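Local coordinates for protein tyrosyl-tRNA synthetase (Archaeoglobus fulgidus, PDB 2CYB) that probably catalyses the two-step attachment of tyrosine to its tRNA, through ATP activation and transfer to the acceptor end, as a homodimer, at residues Gly209-Lys214 and Lys219-Ser224; Lys238-Cys241 and Glu247-Pro250. All coordinates share one frame; numbering follows the deposited sequence.

Interaction 1: residues Gly209-Lys214 and Lys219-Ser224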
loop_
_atom_site.group_PDB
_atom_site.type_symbol
_atom_site.label_atom_id
_atom_site.label_comp_id
_atom_site.label_asym_id
_atom_site.label_seq_id
_atom_site.Cartn_x
_atom_site.Cartn_y
_atom_site.Cartn_z
ATOM N N GLY A 209 -13.360 -23.606 17.343
ATOM C CA GLY A 209 -12.336 -24.338 18.068
ATOM C C GLY A 209 -12.906 -25.478 18.896
ATOM O O GLY A 209 -14.115 -25.570 19.087
ATOM N N LEU A 210 -12.022 -26.337 19.394
ATOM C CA LEU A 210 -12.406 -27.497 20.198
ATOM C C LEU A 210 -13.261 -27.189 21.425
ATOM O O LEU A 210 -13.975 -28.065 21.917
ATOM C CB LEU A 210 -11.149 -28.258 20.623
ATOM C CG LEU A 210 -10.368 -28.886 19.461
ATOM C CD1 LEU A 210 -9.057 -29.465 19.959
ATOM C CD2 LEU A 210 -11.221 -29.959 18.799
ATOM N N ASP A 211 -13.192 -25.952 21.916
ATOM C CA ASP A 211 -13.976 -25.545 23.081
ATOM C C ASP A 211 -15.321 -24.930 22.700
ATOM O O ASP A 211 -16.071 -24.482 23.566
ATOM C CB ASP A 211 -13.191 -24.542 23.928
ATOM C CG ASP A 211 -12.604 -23.417 23.097
ATOM O OD1 ASP A 211 -13.253 -23.004 22.110
ATOM O OD2 ASP A 211 -11.498 -22.942 23.435
ATOM N N GLY A 212 -15.622 -24.895 21.405
ATOM C CA GLY A 212 -16.890 -24.341 20.962
ATOM C C GLY A 212 -16.842 -22.854 20.685
ATOM O O GLY A 212 -17.859 -22.241 20.348
ATOM N N GLN A 213 -15.660 -22.267 20.834
ATOM C CA GLN A 213 -15.482 -20.845 20.585
ATOM C C GLN A 213 -14.557 -20.635 19.395
ATOM O O GLN A 213 -14.069 -21.597 18.801
ATOM C CB GLN A 213 -14.915 -20.152 21.822
ATOM C CG GLN A 213 -15.895 -20.086 22.984
ATOM C CD GLN A 213 -15.407 -19.186 24.105
ATOM O OE1 GLN A 213 -14.353 -19.423 24.695
ATOM N NE2 GLN A 213 -16.175 -18.141 24.402
ATOM N N LYS A 214 -14.314 -19.377 19.045
ATOM C CA LYS A 214 -13.459 -19.077 17.906
ATOM C C LYS A 214 -12.073 -19.700 18.048
ATOM O O LYS A 214 -11.419 -19.571 19.086
ATOM C CB LYS A 214 -13.339 -17.564 17.720
ATOM C CG LYS A 214 -12.853 -17.161 16.336
ATOM C CD LYS A 214 -12.947 -15.657 16.128
ATOM C CE LYS A 214 -12.787 -15.303 14.660
ATOM N NZ LYS A 214 -13.848 -15.957 13.839
ATOM N N LYS A 219 -5.321 -19.848 22.702
ATOM C CA LYS A 219 -5.862 -20.955 23.482
ATOM C C LYS A 219 -5.277 -22.295 23.059
ATOM O O LYS A 219 -4.967 -23.139 23.898
ATOM C CB LYS A 219 -7.382 -21.021 23.330
ATOM C CG LYS A 219 -8.131 -19.802 23.822
ATOM C CD LYS A 219 -9.626 -20.034 23.696
ATOM C CE LYS A 219 -10.430 -18.846 24.186
ATOM N NZ LYS A 219 -11.888 -19.114 24.052
ATOM N N GLY A 220 -5.130 -22.481 21.751
ATOM C CA GLY A 220 -4.607 -23.734 21.240
ATOM C C GLY A 220 -5.756 -24.717 21.137
ATOM O O GLY A 220 -5.560 -25.933 21.141
ATOM N N ASN A 221 -6.964 -24.170 21.049
ATOM C CA ASN A 221 -8.183 -24.962 20.949
ATOM C C ASN A 221 -8.377 -25.524 19.542
ATOM O O ASN A 221 -9.449 -25.389 18.947
ATOM C CB ASN A 221 -9.385 -24.099 21.349
ATOM C CG ASN A 221 -9.477 -22.818 20.540
ATOM O OD1 ASN A 221 -8.484 -22.344 19.989
ATOM N ND2 ASN A 221 -10.671 -22.241 20.478
ATOM N N TYR A 222 -7.329 -26.153 19.021
ATOM C CA TYR A 222 -7.362 -26.746 17.690
ATOM C C TYR A 222 -6.361 -27.898 17.612
ATOM O O TYR A 222 -5.486 -28.027 18.470
ATOM C CB TYR A 222 -7.020 -25.685 16.639
ATOM C CG TYR A 222 -5.622 -25.119 16.770
ATOM C CD1 TYR A 222 -4.513 -25.845 16.342
ATOM C CD2 TYR A 222 -5.406 -23.865 17.343
ATOM C CE1 TYR A 222 -3.224 -25.341 16.480
ATOM C CE2 TYR A 222 -4.118 -23.350 17.486
ATOM C CZ TYR A 222 -3.032 -24.095 17.053
ATOM O OH TYR A 222 -1.755 -23.600 17.190
ATOM N N ILE A 223 -6.492 -28.723 16.579
ATOM C CA ILE A 223 -5.602 -29.863 16.375
ATOM C C ILE A 223 -4.643 -29.610 15.213
ATOM O O ILE A 223 -5.067 -29.254 14.115
ATOM C CB ILE A 223 -6.412 -31.146 16.083
ATOM C CG1 ILE A 223 -7.228 -31.527 17.321
ATOM C CG2 ILE A 223 -5.480 -32.278 15.660
ATOM C CD1 ILE A 223 -8.157 -32.699 17.113
ATOM N N SER A 224 -3.353 -29.808 15.458
ATOM C CA SER A 224 -2.336 -29.597 14.434
ATOM C C SER A 224 -1.909 -30.925 13.837
ATOM O O SER A 224 -2.006 -31.961 14.492
ATOM C CB SER A 224 -1.120 -28.897 15.046
ATOM O OG SER A 224 -1.518 -27.754 15.779
#

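Interaction 2: residues Lys238-Cys241 and Glu247-Pro250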
loop_
_atom_site.group_PDB
_atom_site.type_symbol
_atom_site.label_atom_id
_atom_site.label_comp_id
_atom_site.label_asym_id
_atom_site.label_seq_id
_atom_site.Cartn_x
_atom_site.Cartn_y
_atom_site.Cartn_z
ATOM N N LYS A 238 -11.444 -33.777 25.863
ATOM C CA LYS A 238 -11.986 -32.634 26.589
ATOM C C LYS A 238 -12.696 -31.604 25.719
ATOM O O LYS A 238 -13.093 -30.540 26.196
ATOM C CB LYS A 238 -10.884 -31.954 27.407
ATOM C CG LYS A 238 -9.589 -31.721 26.656
ATOM C CD LYS A 238 -8.526 -31.110 27.567
ATOM C CE LYS A 238 -8.287 -31.967 28.804
ATOM N NZ LYS A 238 -7.963 -33.379 28.449
ATOM N N ALA A 239 -12.880 -31.923 24.447
ATOM C CA ALA A 239 -13.547 -30.989 23.550
ATOM C C ALA A 239 -15.016 -30.790 23.900
ATOM O O ALA A 239 -15.661 -31.662 24.487
ATOM C CB ALA A 239 -13.421 -31.470 22.106
ATOM N N TYR A 240 -15.528 -29.621 23.538
ATOM C CA TYR A 240 -16.922 -29.276 23.752
ATOM C C TYR A 240 -17.723 -30.123 22.764
ATOM O O TYR A 240 -17.440 -30.117 21.563
ATOM C CB TYR A 240 -17.119 -27.788 23.459
ATOM C CG TYR A 240 -18.556 -27.331 23.368
ATOM C CD1 TYR A 240 -19.414 -27.428 24.461
ATOM C CD2 TYR A 240 -19.048 -26.762 22.193
ATOM C CE1 TYR A 240 -20.729 -26.962 24.388
ATOM C CE2 TYR A 240 -20.356 -26.294 22.111
ATOM C CZ TYR A 240 -21.190 -26.396 23.210
ATOM O OH TYR A 240 -22.480 -25.921 23.134
ATOM N N CYS A 241 -18.709 -30.861 23.265
ATOM C CA CYS A 241 -19.525 -31.715 22.407
ATOM C C CYS A 241 -20.886 -31.954 23.036
ATOM O O CYS A 241 -21.149 -33.026 23.581
ATOM C CB CYS A 241 -18.819 -33.056 22.169
ATOM S SG CYS A 241 -19.623 -34.160 20.969
ATOM N N GLU A 247 -24.916 -28.368 15.187
ATOM C CA GLU A 247 -24.181 -27.180 14.763
ATOM C C GLU A 247 -23.225 -26.660 15.829
ATOM O O GLU A 247 -23.513 -26.719 17.025
ATOM C CB GLU A 247 -25.153 -26.071 14.358
ATOM C CG GLU A 247 -26.086 -26.459 13.228
ATOM C CD GLU A 247 -26.813 -25.265 12.642
ATOM O OE1 GLU A 247 -27.444 -24.510 13.412
ATOM O OE2 GLU A 247 -26.754 -25.083 11.407
ATOM N N GLU A 248 -22.083 -26.150 15.379
ATOM C CA GLU A 248 -21.059 -25.618 16.268
ATOM C C GLU A 248 -20.477 -26.722 17.145
ATOM O O GLU A 248 -19.828 -26.444 18.156
ATOM C CB GLU A 248 -21.624 -24.500 17.158
ATOM C CG GLU A 248 -20.560 -23.771 17.985
ATOM C CD GLU A 248 -21.144 -22.867 19.062
ATOM O OE1 GLU A 248 -21.907 -21.939 18.721
ATOM O OE2 GLU A 248 -20.832 -23.086 20.255
ATOM N N ASN A 249 -20.722 -27.975 16.768
ATOM C CA ASN A 249 -20.186 -29.102 17.523
ATOM C C ASN A 249 -18.871 -29.484 16.859
ATOM O O ASN A 249 -18.856 -30.075 15.777
ATOM C CB ASN A 249 -21.166 -30.286 17.514
ATOM C CG ASN A 249 -20.750 -31.401 18.471
ATOM O OD1 ASN A 249 -21.585 -31.967 19.185
ATOM N ND2 ASN A 249 -19.461 -31.723 18.484
ATOM N N PRO A 250 -17.747 -29.141 17.503
ATOM C CA PRO A 250 -16.378 -29.399 17.046
ATOM C C PRO A 250 -16.093 -30.835 16.631
ATOM O O PRO A 250 -15.385 -31.077 15.657
ATOM C CB PRO A 250 -15.531 -28.984 18.248
ATOM C CG PRO A 250 -16.360 -27.933 18.898
ATOM C CD PRO A 250 -17.734 -28.519 18.839
#

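Interaction 1: residues Gly209-Lys214 and Lys219-Ser224
Asn221 and Asp211 face each other across the base of the KMSKS loop, the mobile signature element of class I aminoacyl-tRNA synthetases, whose first residue here is Lys214. Hydrogen bonding dominates. The amide of Asn221 uses both N-H groups of ND2: one reaches Asp211 OD1 at 3.1 Å, the other Lys214 O, also at 3.1 Å, and both partners lie nearly in the amide plane. With Asn221 OD1 taking the backbone N of Ser216, a residue of the signature itself, the amide is fixed at both polar ends and its rotation is set. With chi1 at 55° the amide folds in over its own backbone, toward Asp211 and Lys214; Asn221 is also the centre of an inverse gamma turn. Asp211, in a type I turn from Gly209 to Gly212, meets it with amide and carboxylate planes 43° apart. Asp211 OD1 accepts a second bond, from Gln213 N at 2.8 Å, closing an Asx turn. The backbones are tied by Leu210 N to Asn221 O, 2.8 Å.

Lys219 NZ has a long salt bridge to Asp211 OD2, 3.9 Å, at the end of an extended chain. The same Lys219 NZ lies 2.6 Å from Gln213 OE1. The apolar side-chain pair is Leu210 and Ile223, both of which also rest on Lys235 of helix 229-237: the two side chains cross at about a right angle, and Leu210 CD1 meets Ile223 CG1 at 3.8 Å.

Interaction 2: residues Lys238-Cys241 and Glu247-Pro250
The entrance to helix 250-263 is where this contact forms: Tyr240 and Cys241, just beyond the end of helix 229-237, fold back against Glu248, Asn249 and Pro250. Pro250 is the first helical residue and Asn249 occupies the N-cap position before it. The pyrrolidine ring is pressed against the backbone of the incoming chain, with Pro250 CD 3.2 Å and Pro250 CG 3.6 Å from Tyr240 O. That carbonyl oxygen is buried with no hydrogen-bond partner in the model, and a proline nitrogen has no N-H to offer it; ring carbons line the oxygen instead.

The phenol ring of Tyr240 extends along the same surface. Its CG is anti to the backbone N (chi1 168°), an orientation that brings CD2 and CE2 of the ring up to Pro250 and Glu248, with Tyr240 CD2 4.0 Å from Pro250 CD and Tyr240 CE2 3.7 Å from Glu248 OE2. Both neighbours meet the ring obliquely, and the carboxylate plane is inclined 41° to it. In the fold, this is the loop connecting helix 229-237 to helix 250-263, in the helical region following the KMSKS loop. Glu248 takes left-handed backbone angles there (phi 65°), bending the chain just ahead of the N-cap.

Cys241 adds a second contact. Its sulfur lies alongside the amide group of Asn249, with Cys241 SG 3.9 Å from Asn249 CG, and both side chains also touch Phe290 of helix 283-292. Lys301 of helix 297-319 donates through NZ to Ala239 O.

In the fold
Interactions 1 and 2 follow one another along the chain, yet their centres are only about 9 Å apart and they touch directly. The turn of interaction 1 is fastened to interaction 2 by a probable hydrogen bond from Tyr240 N to Leu210 O, 2.7 Å, while Gly209 O packs against Pro250 CG at 3.3 Å. Interaction 1 faces the catalytic side: Tyr222 and Ser224 bond to Glu44 of the HIGH region, and the Lys214 side chain is about 11 Å from the bound tyrosine. Interaction 2 lies away from the annotated sites and joins the helices beyond, so together they link the signature loop to the following helical region.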